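Local structure of VESB protease (Vibrio cholerae, 4LK4) at residues 20-25 and 202-207; 313-318 and 344-349. The protein is a secreted trypsin-like serine protease of the peptidase S1 family that probably cleaves peptide bonds within polypeptide chains. The protein carries 1 engineered substitution. All coordinates share one frame; numbering follows the deposited sequence.

Contact 1 (20-25 and 202-207)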
ATOM      1  N   ALA A  20      -3.639 -16.072  18.065  1.00 61.14           N
ATOM      2  CA  ALA A  20      -3.455 -17.199  17.207  1.00 63.22           C
ATOM      3  C   ALA A  20      -4.355 -17.094  15.984  1.00 63.58           C
ATOM      4  O   ALA A  20      -4.084 -17.769  14.985  1.00 66.80           O
ATOM      5  CB  ALA A  20      -3.746 -18.481  17.970  1.00 66.99           C
ATOM      6  N   GLU A  21      -5.406 -16.271  16.044  1.00 60.63           N
ATOM      7  CA  GLU A  21      -6.298 -16.078  14.891  1.00 61.17           C
ATOM      8  C   GLU A  21      -5.790 -14.986  13.956  1.00 56.84           C
ATOM      9  O   GLU A  21      -6.323 -14.791  12.855  1.00 54.81           O
ATOM     10  CB  GLU A  21      -7.744 -15.774  15.334  1.00 65.63           C
ATOM     11  CG  GLU A  21      -8.523 -17.003  15.843  1.00 73.46           C
ATOM     12  CD  GLU A  21      -9.774 -16.669  16.670  1.00 78.19           C
ATOM     13  OE1 GLU A  21     -10.553 -15.767  16.290  1.00 83.44           O
ATOM     14  OE2 GLU A  21      -9.992 -17.323  17.711  1.00 84.70           O
ATOM     15  N   TRP A  22      -4.756 -14.268  14.386  1.00 52.53           N
ATOM     16  CA  TRP A  22      -4.237 -13.169  13.591  1.00 49.00           C
ATOM     17  C   TRP A  22      -2.707 -13.189  13.491  1.00 47.08           C
ATOM     18  O   TRP A  22      -2.046 -12.235  13.863  1.00 43.64           O
ATOM     19  CB  TRP A  22      -4.723 -11.855  14.193  1.00 46.39           C
ATOM     20  CG  TRP A  22      -6.203 -11.690  14.176  1.00 45.57           C
ATOM     21  CD1 TRP A  22      -7.079 -11.991  15.173  1.00 44.86           C
ATOM     22  CD2 TRP A  22      -6.976 -11.127  13.126  1.00 45.59           C
ATOM     23  NE1 TRP A  22      -8.357 -11.663  14.804  1.00 44.54           N
ATOM     24  CE2 TRP A  22      -8.320 -11.142  13.543  1.00 46.03           C
ATOM     25  CE3 TRP A  22      -6.670 -10.639  11.853  1.00 45.57           C
ATOM     26  CZ2 TRP A  22      -9.348 -10.682  12.734  1.00 47.20           C
ATOM     27  CZ3 TRP A  22      -7.680 -10.183  11.065  1.00 45.99           C
ATOM     28  CH2 TRP A  22      -9.003 -10.209  11.500  1.00 47.01           C
ATOM     29  N   PRO A  23      -2.142 -14.291  12.981  1.00 49.14           N
ATOM     30  CA  PRO A  23      -0.682 -14.345  12.894  1.00 49.16           C
ATOM     31  C   PRO A  23      -0.132 -13.451  11.788  1.00 48.27           C
ATOM     32  O   PRO A  23       1.050 -13.072  11.844  1.00 48.89           O
ATOM     33  CB  PRO A  23      -0.392 -15.825  12.645  1.00 52.26           C
ATOM     34  CG  PRO A  23      -1.622 -16.356  11.978  1.00 53.82           C
ATOM     35  CD  PRO A  23      -2.779 -15.507  12.436  1.00 51.98           C
ATOM     36  N   SER A  24      -0.984 -13.065  10.834  1.00 47.28           N
ATOM     37  CA  SER A  24      -0.547 -12.229   9.716  1.00 46.43           C
ATOM     38  C   SER A  24      -0.807 -10.732   9.891  1.00 44.26           C
ATOM     39  O   SER A  24      -0.548  -9.958   8.982  1.00 44.51           O
ATOM     40  CB  SER A  24      -1.190 -12.726   8.410  1.00 48.58           C
ATOM     41  OG  SER A  24      -0.711 -14.023   8.028  1.00 51.09           O
ATOM     42  N   ILE A  25      -1.319 -10.303  11.038  1.00 42.37           N
ATOM     43  CA  ILE A  25      -1.542  -8.870  11.275  1.00 40.23           C
ATOM     44  C   ILE A  25      -0.210  -8.129  11.332  1.00 40.49           C
ATOM     45  O   ILE A  25       0.825  -8.705  11.675  1.00 42.46           O
ATOM     46  CB  ILE A  25      -2.256  -8.638  12.609  1.00 38.59           C
ATOM     47  CG1 ILE A  25      -2.824  -7.235  12.735  1.00 37.28           C
ATOM     48  CG2 ILE A  25      -1.290  -8.841  13.769  1.00 38.85           C
ATOM     49  CD1 ILE A  25      -3.928  -6.919  11.759  1.00 38.39           C
ATOM     50  N   PRO A 202      -6.488  -4.912   8.190  1.00 38.79           N
ATOM     51  CA  PRO A 202      -7.307  -5.771   7.362  1.00 39.05           C
ATOM     52  C   PRO A 202      -8.761  -5.881   7.802  1.00 39.27           C
ATOM     53  O   PRO A 202      -9.056  -5.891   8.989  1.00 39.80           O
ATOM     54  CB  PRO A 202      -6.661  -7.138   7.580  1.00 40.00           C
ATOM     55  CG  PRO A 202      -6.149  -7.082   8.998  1.00 39.99           C
ATOM     56  CD  PRO A 202      -5.599  -5.679   9.079  1.00 39.23           C
ATOM     57  N   ILE A 203      -9.652  -6.048   6.838  1.00 39.30           N
ATOM     58  CA  ILE A 203     -10.999  -6.530   7.107  1.00 39.43           C
ATOM     59  C   ILE A 203     -11.105  -7.811   6.281  1.00 40.02           C
ATOM     60  O   ILE A 203     -10.748  -7.834   5.115  1.00 39.59           O
ATOM     61  CB  ILE A 203     -12.065  -5.443   6.772  1.00 39.28           C
ATOM     62  CG1 ILE A 203     -13.488  -5.927   7.000  1.00 39.88           C
ATOM     63  CG2 ILE A 203     -11.932  -4.937   5.339  1.00 39.01           C
ATOM     64  CD1 ILE A 203     -14.501  -4.796   6.859  1.00 39.86           C
ATOM     65  N   VAL A 204     -11.572  -8.882   6.904  1.00 41.33           N
ATOM     66  CA  VAL A 204     -11.558 -10.199   6.305  1.00 42.79           C
ATOM     67  C   VAL A 204     -12.964 -10.751   6.275  1.00 44.23           C
ATOM     68  O   VAL A 204     -13.790 -10.385   7.099  1.00 45.01           O
ATOM     69  CB  VAL A 204     -10.642 -11.166   7.107  1.00 44.15           C
ATOM     70  CG1 VAL A 204      -9.265 -10.555   7.307  1.00 43.92           C
ATOM     71  CG2 VAL A 204     -11.224 -11.504   8.460  1.00 44.92           C
ATOM     72  N   VAL A 205     -13.239 -11.663   5.355  1.00 46.23           N
ATOM     73  CA  VAL A 205     -14.551 -12.333   5.321  1.00 47.60           C
ATOM     74  C   VAL A 205     -14.599 -13.233   6.545  1.00 50.42           C
ATOM     75  O   VAL A 205     -13.703 -14.057   6.749  1.00 52.02           O
ATOM     76  CB  VAL A 205     -14.742 -13.163   4.039  1.00 48.77           C
ATOM     77  CG1 VAL A 205     -16.149 -13.715   3.952  1.00 50.11           C
ATOM     78  CG2 VAL A 205     -14.464 -12.314   2.806  1.00 47.74           C
ATOM     79  N   LYS A 206     -15.636 -13.087   7.372  1.00 51.85           N
ATOM     80  CA  LYS A 206     -15.692 -13.803   8.640  1.00 53.37           C
ATOM     81  C   LYS A 206     -15.598 -15.320   8.450  1.00 55.57           C
ATOM     82  O   LYS A 206     -14.841 -15.966   9.175  1.00 56.01           O
ATOM     83  CB  LYS A 206     -16.936 -13.414   9.423  1.00 54.96           C
ATOM     84  CG  LYS A 206     -17.108 -14.166  10.733  1.00 58.10           C
ATOM     85  CD  LYS A 206     -18.051 -13.392  11.636  1.00 59.51           C
ATOM     86  CE  LYS A 206     -18.332 -14.132  12.944  1.00 62.70           C
ATOM     87  NZ  LYS A 206     -17.324 -13.743  13.982  1.00 62.93           N
ATOM     88  N   THR A 207     -16.332 -15.874   7.484  1.00 56.13           N
ATOM     89  CA  THR A 207     -16.138 -17.274   7.095  1.00 59.35           C
ATOM     90  C   THR A 207     -15.096 -17.373   5.974  1.00 58.70           C
ATOM     91  O   THR A 207     -15.331 -16.878   4.877  1.00 58.10           O
ATOM     92  CB  THR A 207     -17.455 -17.928   6.597  1.00 61.51           C
ATOM     93  OG1 THR A 207     -18.516 -17.630   7.507  1.00 61.93           O
ATOM     94  CG2 THR A 207     -17.306 -19.441   6.502  1.00 64.78           C
TER

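Contact 2 (313-318 and 344-349)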
ATOM      1  N   VAL A 313      18.576   5.433 -13.403  1.00 70.16           N
ATOM      2  CA  VAL A 313      18.208   6.319 -14.464  1.00 70.95           C
ATOM      3  C   VAL A 313      18.161   7.699 -13.852  1.00 70.44           C
ATOM      4  O   VAL A 313      17.707   7.859 -12.717  1.00 68.04           O
ATOM      5  CB  VAL A 313      16.817   5.929 -14.965  1.00 71.20           C
ATOM      6  CG1 VAL A 313      16.195   7.055 -15.766  1.00 73.47           C
ATOM      7  CG2 VAL A 313      16.901   4.662 -15.801  1.00 72.41           C
ATOM      8  N   GLU A 314      18.625   8.695 -14.589  1.00 73.34           N
ATOM      9  CA  GLU A 314      18.674  10.068 -14.073  1.00 74.82           C
ATOM     10  C   GLU A 314      17.856  10.966 -14.994  1.00 74.37           C
ATOM     11  O   GLU A 314      18.189  11.141 -16.163  1.00 76.85           O
ATOM     12  CB  GLU A 314      20.116  10.531 -13.948  1.00 79.13           C
ATOM     13  CG  GLU A 314      20.352  11.671 -12.965  1.00 82.09           C
ATOM     14  CD  GLU A 314      21.714  12.371 -13.163  1.00 88.98           C
ATOM     15  OE1 GLU A 314      22.475  12.077 -14.142  1.00 91.54           O
ATOM     16  OE2 GLU A 314      22.022  13.245 -12.331  1.00 92.49           O
ATOM     17  N   VAL A 315      16.751  11.493 -14.475  1.00 71.80           N
ATOM     18  CA  VAL A 315      15.808  12.228 -15.297  1.00 71.54           C
ATOM     19  C   VAL A 315      15.763  13.668 -14.902  1.00 72.85           C
ATOM     20  O   VAL A 315      16.151  14.024 -13.805  1.00 74.27           O
ATOM     21  CB  VAL A 315      14.383  11.651 -15.221  1.00 68.53           C
ATOM     22  CG1 VAL A 315      14.421  10.167 -15.526  1.00 67.83           C
ATOM     23  CG2 VAL A 315      13.728  11.914 -13.877  1.00 66.64           C
ATOM     24  N   ALA A 316      15.267  14.485 -15.815  1.00 74.05           N
ATOM     25  CA  ALA A 316      15.192  15.906 -15.586  1.00 76.93           C
ATOM     26  C   ALA A 316      13.900  16.524 -16.092  1.00 76.89           C
ATOM     27  O   ALA A 316      13.223  15.980 -16.958  1.00 77.66           O
ATOM     28  CB  ALA A 316      16.394  16.603 -16.212  1.00 80.64           C
ATOM     29  N   VAL A 317      13.577  17.676 -15.518  1.00 78.11           N
ATOM     30  CA  VAL A 317      12.443  18.475 -15.925  1.00 78.35           C
ATOM     31  C   VAL A 317      12.910  19.910 -16.020  1.00 81.36           C
ATOM     32  O   VAL A 317      13.437  20.461 -15.056  1.00 81.16           O
ATOM     33  CB  VAL A 317      11.284  18.396 -14.912  1.00 75.02           C
ATOM     34  CG1 VAL A 317      10.202  19.413 -15.260  1.00 76.49           C
ATOM     35  CG2 VAL A 317      10.708  16.994 -14.884  1.00 72.02           C
ATOM     36  N   ASP A 318      12.710  20.501 -17.191  1.00 85.25           N
ATOM     37  CA  ASP A 318      13.020  21.900 -17.436  1.00 89.79           C
ATOM     38  C   ASP A 318      11.726  22.647 -17.170  1.00 89.08           C
ATOM     39  O   ASP A 318      10.875  22.780 -18.049  1.00 90.41           O
ATOM     40  CB  ASP A 318      13.507  22.093 -18.884  1.00 94.60           C
ATOM     41  CG  ASP A 318      14.054  23.492 -19.154  1.00101.07           C
ATOM     42  OD1 ASP A 318      14.438  24.191 -18.187  1.00103.71           O
ATOM     43  OD2 ASP A 318      14.126  23.885 -20.341  1.00104.44           O
ATOM     44  N   SER A 344       7.552   4.840 -12.184  1.00 47.56           N
ATOM     45  CA  SER A 344       8.043   5.882 -11.279  1.00 47.24           C
ATOM     46  C   SER A 344       7.454   7.232 -11.634  1.00 47.42           C
ATOM     47  O   SER A 344       6.825   7.372 -12.668  1.00 48.67           O
ATOM     48  CB  SER A 344       9.550   5.974 -11.364  1.00 48.37           C
ATOM     49  OG  SER A 344      10.145   4.756 -10.972  1.00 49.00           O
ATOM     50  N   ARG A 345       7.665   8.216 -10.764  1.00 47.06           N
ATOM     51  CA  ARG A 345       7.053   9.527 -10.898  1.00 47.72           C
ATOM     52  C   ARG A 345       7.999  10.592 -10.396  1.00 49.33           C
ATOM     53  O   ARG A 345       8.624  10.439  -9.373  1.00 49.24           O
ATOM     54  CB  ARG A 345       5.777   9.614 -10.090  1.00 47.63           C
ATOM     55  CG  ARG A 345       5.278  11.040  -9.870  1.00 48.94           C
ATOM     56  CD  ARG A 345       3.912  11.086  -9.199  1.00 48.58           C
ATOM     57  NE  ARG A 345       2.902  10.575 -10.111  1.00 48.77           N
ATOM     58  CZ  ARG A 345       1.668  10.215  -9.763  1.00 50.55           C
ATOM     59  NH1 ARG A 345       1.247  10.315  -8.488  1.00 51.20           N
ATOM     60  NH2 ARG A 345       0.842   9.728 -10.693  1.00 50.77           N
ATOM     61  N   ILE A 346       8.120  11.661 -11.156  1.00 51.40           N
ATOM     62  CA  ILE A 346       8.824  12.833 -10.726  1.00 52.85           C
ATOM     63  C   ILE A 346       7.803  13.949 -10.685  1.00 54.31           C
ATOM     64  O   ILE A 346       6.999  14.120 -11.590  1.00 55.18           O
ATOM     65  CB  ILE A 346       9.995  13.176 -11.655  1.00 54.24           C
ATOM     66  CG1 ILE A 346      10.799  14.319 -11.086  1.00 56.16           C
ATOM     67  CG2 ILE A 346       9.532  13.537 -13.064  1.00 55.60           C
ATOM     68  CD1 ILE A 346      12.159  14.416 -11.711  1.00 58.07           C
ATOM     69  N   GLN A 347       7.842  14.704  -9.618  1.00 55.81           N
ATOM     70  CA  GLN A 347       6.829  15.675  -9.367  1.00 58.51           C
ATOM     71  C   GLN A 347       7.453  16.866  -8.678  1.00 60.82           C
ATOM     72  O   GLN A 347       8.370  16.701  -7.868  1.00 60.77           O
ATOM     73  CB  GLN A 347       5.778  15.069  -8.448  1.00 58.38           C
ATOM     74  CG  GLN A 347       4.658  16.022  -8.083  1.00 60.95           C
ATOM     75  CD  GLN A 347       3.478  15.314  -7.421  1.00 61.44           C
ATOM     76  OE1 GLN A 347       3.389  14.083  -7.400  1.00 59.87           O
ATOM     77  NE2 GLN A 347       2.568  16.103  -6.874  1.00 63.70           N
ATOM     78  N   LEU A 348       6.908  18.044  -8.982  1.00 63.25           N
ATOM     79  CA  LEU A 348       7.341  19.312  -8.407  1.00 66.26           C
ATOM     80  C   LEU A 348       6.318  20.398  -8.700  1.00 69.21           C
ATOM     81  O   LEU A 348       5.405  20.210  -9.503  1.00 68.14           O
ATOM     82  CB  LEU A 348       8.693  19.713  -8.991  1.00 67.56           C
ATOM     83  CG  LEU A 348       8.728  19.905 -10.507  1.00 67.56           C
ATOM     84  CD1 LEU A 348       8.899  21.379 -10.813  1.00 71.95           C
ATOM     85  CD2 LEU A 348       9.879  19.123 -11.099  1.00 66.66           C
ATOM     86  N   ASP A 349       6.476  21.542  -8.048  1.00 74.10           N
ATOM     87  CA  ASP A 349       5.507  22.624  -8.190  1.00 78.22           C
ATOM     88  C   ASP A 349       6.185  23.993  -8.179  1.00 81.05           C
ATOM     89  O   ASP A 349       7.072  24.227  -7.349  1.00 82.51           O
ATOM     90  CB  ASP A 349       4.470  22.539  -7.067  1.00 78.10           C
ATOM     91  CG  ASP A 349       3.178  23.266  -7.406  1.00 81.52           C
ATOM     92  OD1 ASP A 349       3.206  24.331  -8.060  1.00 84.14           O
ATOM     93  OD2 ASP A 349       2.106  22.758  -7.018  1.00 85.31           O
TER

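Contact 1 (20-25 and 202-207)
I25 and P202 mark the closest approach of the two backbones, with their CA atoms 7.6 Å apart; there the type I turn from W22 to I25 faces the start of strand 202-205, and no hydrogen bond joins the segments. The contact is apolar, carried by the buried side chains of W22, I25, P202 and V204. At its tight end, I25 CD1 lies 3.4 Å from P202 CD and 3.5 Å from P202 CG, so the isoleucine methyl sits against the CD-CG side of the pyrrolidine, with the two side chains roughly at right angles. I25 reaches this position because CG1 points away from the backbone N (chi1 -165°), bringing the end of the side chain nearer to the strand than CB is. W22 extends the contact along the strand with the CZ3 and CH2 atoms at the far end of its six-membered ring. CZ3 is 4.0 Å from P202 CG, which is thus touched by both the indole and I25 CD1. Both methyls of V204 meet the same two atoms from the direction opposed to the indole: CG1 is 4.1 Å from W22 CZ3, and CG2 is 4.0 Å from W22 CH2. P202 CG and V204 CG2 both approach the ring obliquely. The indole also touches T136 and A138 of strand 134-139, which pairs with 202-205, while NE1 makes a weak hydrogen bond to E157 OE1. S24 and I25 bond through their backbones to F45 and G71, tying the turn to the N-terminal barrel. P202 lies just beyond the position where S1 proteases carry the catalytic serine. The arrangement belongs to the double beta-barrel fold of the chymotrypsin family: the loop leading into the first strand of one barrel packs against a strand of the other.

Contact 2 (313-318 and 344-349)
V315 and V317 point from strand 313-318 at I346 and L348 of strand 344-349. The strand axes come within 8.8 Å and run at 31° to each other in the same general direction, a separation filled by side chains rather than bridged by backbone hydrogen bonds. All the contacts across it are apolar. V315 CG2 and I346 CD1 meet tip to tip at 3.7 Å, the isoleucine being nearly fully extended (chi1 -174°, chi2 163°) and so delivering its last methyl to the facing strand. I346 also uses its branch: CG2 lies 4.1 Å from V317 CG2 as these two side chains pass alongside each other, pointing in opposed directions. V317 and L348 again approach head-on, with L348 CD2 4.1 Å from V317 CB and 4.2 Å from V317 CG1. R345 is turned to other partners: its NE forms a salt bridge with D328 OD1, and its NH2 bonds to L93 O in the trypsin-like part of the chain. Strand 313-318 is hydrogen-bonded between 262-272 and 292-297, and 344-349 runs between 248-258 and 324-335, so the pair forms part of the filling of the Ig-like beta sandwich.

How the contacts relate
Both contacts are buried and wholly apolar across their segments, yet they stand in separate parts of the protein, with centres 40 Å apart and nearest atoms about 24 Å apart, on opposite sides of the chain's centre. They share no structural element. Contact 1 joins a loop to a strand across the two barrels of the trypsin-like part and sets an indole and a proline ring among aliphatic methyls; contact 2 joins two strands facing each other within the Ig-like part and uses aliphatic side chains alone. The chain completes contact 1 before contact 2 begins. Contact 1 spans 176 intervening residues, whereas contact 2 closes over just 25, mostly strand.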